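Long-range contact in exotoxin type A precursor (allele 1) (Streptococcus pyogenes phage T12, PDB 1FNU), which acts as a superantigen exotoxin, the scarlet fever toxin, and probably contributes to virulence in the host: residues Val140-Leu145 and Asp203-Asp208. Sequence-based numbering, arbitrary orientation.
Sequences VTAQEL and DNETLD
Val-140 and Leu-207 form an antiparallel hydrogen-bonded pair, joined by Val-140 N to Leu-207 O (3.0 Å) and Leu-207 N to Val-140 O (2.9 Å). With Thr-141 and Thr-206, a non-hydrogen-bonded pair, they make a short two-stranded sheet leading directly into helix 142-157 of the beta-grasp domain. Thr-141, the helix N-cap, suits this junction because its branches do different work. Its CB lies in van der Waals contact with Glu-205 O (3.4 Å); OG1, set between the backbone N and carbonyl carbon (chi1 70°), accepts from Glu-144 N; CG2 lies 3.8 Å from Thr-206 OG1 and 4.0 Å from Asn-204 OD1, an oxygen that accepts from Val-103 N. Thr-206 OG1 donates to Asn-204 O, tying strand to turn. On the other face, Val-140 CG2 and Leu-207 CD1 meet at 3.8 Å, their apolar branches suiting a buried surface lined by Leu-145 and Phe-182. Glu-205 O is gripped twice, by Ala-142 N (2.9 Å) and by a water that also accepts from Gln-143 N. The N-H groups of Ala-142, Gln-143 and Glu-144, which no preceding helical turn could serve, are thus met by carbonyl, water and hydroxyl in turn, consistent with a well-defined helix start.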
loop_
_atom_site.group_PDB
_atom_site.type_symbol
_atom_site.label_atom_id
_atom_site.label_comp_id
_atom_site.label_asym_id
_atom_site.label_seq_id
_atom_site.Cartn_x
_atom_site.Cartn_y
_atom_site.Cartn_z
ATOM N N VAL A 140 19.815 -21.507 18.455
ATOM C CA VAL A 140 19.319 -21.240 17.104
ATOM C C VAL A 140 17.843 -20.959 17.117
ATOM O O VAL A 140 17.130 -21.524 17.958
ATOM C CB VAL A 140 19.518 -22.469 16.275
ATOM C CG1 VAL A 140 20.948 -22.768 16.241
ATOM C CG2 VAL A 140 18.869 -23.625 16.921
ATOM N N THR A 141 17.351 -20.097 16.231
ATOM C CA THR A 141 15.903 -19.912 16.258
ATOM C C THR A 141 15.228 -21.140 15.675
ATOM O O THR A 141 15.805 -21.828 14.885
ATOM C CB THR A 141 15.378 -18.667 15.453
ATOM O OG1 THR A 141 15.535 -18.896 14.059
ATOM C CG2 THR A 141 16.136 -17.387 15.866
ATOM N N ALA A 142 14.014 -21.435 16.148
ATOM C CA ALA A 142 13.212 -22.546 15.600
ATOM C C ALA A 142 13.058 -22.217 14.054
ATOM O O ALA A 142 13.124 -23.101 13.161
ATOM C CB ALA A 142 11.839 -22.541 16.289
ATOM N N GLN A 143 12.866 -20.930 13.761
ATOM C CA GLN A 143 12.743 -20.535 12.387
ATOM C C GLN A 143 13.867 -21.119 11.508
ATOM O O GLN A 143 13.646 -21.744 10.426
ATOM C CB GLN A 143 12.718 -18.973 12.272
ATOM C CG GLN A 143 12.463 -18.479 10.830
ATOM C CD GLN A 143 12.414 -17.001 10.647
ATOM O OE1 GLN A 143 12.624 -16.231 11.576
ATOM N NE2 GLN A 143 12.161 -16.575 9.421
ATOM N N GLU A 144 15.094 -20.907 11.923
ATOM C CA GLU A 144 16.160 -21.400 11.089
ATOM C C GLU A 144 16.080 -22.936 10.830
ATOM O O GLU A 144 16.287 -23.450 9.705
ATOM C CB GLU A 144 17.517 -21.014 11.705
ATOM C CG GLU A 144 18.667 -21.820 11.199
ATOM C CD GLU A 144 20.038 -21.351 11.761
ATOM O OE1 GLU A 144 20.107 -20.254 12.363
ATOM O OE2 GLU A 144 21.056 -22.075 11.570
ATOM N N LEU A 145 15.715 -23.655 11.861
ATOM C CA LEU A 145 15.683 -25.124 11.736
ATOM C C LEU A 145 14.525 -25.603 10.871
ATOM O O LEU A 145 14.699 -26.541 10.086
ATOM C CB LEU A 145 15.611 -25.708 13.111
ATOM C CG LEU A 145 16.869 -25.354 13.925
ATOM C CD1 LEU A 145 16.624 -25.903 15.269
ATOM C CD2 LEU A 145 18.091 -25.948 13.439
ATOM N N ASP A 203 7.738 -14.580 17.495
ATOM C CA ASP A 203 8.149 -14.576 18.903
ATOM C C ASP A 203 9.622 -14.889 19.035
ATOM O O ASP A 203 10.112 -14.970 20.122
ATOM C CB ASP A 203 7.309 -15.519 19.782
ATOM C CG ASP A 203 7.459 -17.011 19.415
ATOM O OD1 ASP A 203 8.456 -17.445 18.753
ATOM O OD2 ASP A 203 6.540 -17.785 19.840
ATOM N N ASN A 204 10.287 -15.056 17.891
ATOM C CA ASN A 204 11.729 -15.282 17.838
ATOM C C ASN A 204 12.181 -16.451 18.670
ATOM O O ASN A 204 13.298 -16.450 19.149
ATOM C CB ASN A 204 12.406 -14.011 18.322
ATOM C CG ASN A 204 13.816 -13.865 17.847
ATOM O OD1 ASN A 204 14.152 -14.067 16.669
ATOM N ND2 ASN A 204 14.666 -13.421 18.774
ATOM N N GLU A 205 11.312 -17.448 18.835
ATOM C CA GLU A 205 11.630 -18.643 19.626
ATOM C C GLU A 205 13.021 -19.223 19.282
ATOM O O GLU A 205 13.362 -19.468 18.129
ATOM C CB GLU A 205 10.506 -19.681 19.448
ATOM C CG GLU A 205 10.686 -20.981 20.160
ATOM C CD GLU A 205 10.646 -20.892 21.707
ATOM O OE1 GLU A 205 11.484 -20.127 22.317
ATOM O OE2 GLU A 205 9.777 -21.616 22.315
ATOM N N THR A 206 13.813 -19.449 20.341
ATOM C CA THR A 206 15.183 -19.902 20.212
ATOM C C THR A 206 15.477 -21.107 21.136
ATOM O O THR A 206 14.998 -21.184 22.252
ATOM C CB THR A 206 16.140 -18.672 20.578
ATOM O OG1 THR A 206 15.875 -17.553 19.685
ATOM C CG2 THR A 206 17.621 -19.027 20.427
ATOM N N LEU A 207 16.261 -22.054 20.674
ATOM C CA LEU A 207 16.540 -23.143 21.581
ATOM C C LEU A 207 17.897 -23.667 21.440
ATOM O O LEU A 207 18.593 -23.359 20.510
ATOM C CB LEU A 207 15.523 -24.234 21.461
ATOM C CG LEU A 207 15.170 -24.336 19.998
ATOM C CD1 LEU A 207 16.264 -25.040 19.369
ATOM C CD2 LEU A 207 13.894 -25.050 19.836
ATOM N N ASP A 208 18.279 -24.469 22.414
ATOM C CA ASP A 208 19.626 -25.021 22.449
ATOM C C ASP A 208 19.730 -26.133 21.385
ATOM O O ASP A 208 19.051 -27.157 21.484
ATOM C CB ASP A 208 19.751 -25.505 23.883
ATOM C CG ASP A 208 21.027 -26.292 24.185
ATOM O OD1 ASP A 208 21.802 -26.558 23.235
ATOM O OD2 ASP A 208 21.170 -26.610 25.431
HETATM O O HOH W 1 11.744 -19.021 16.027
#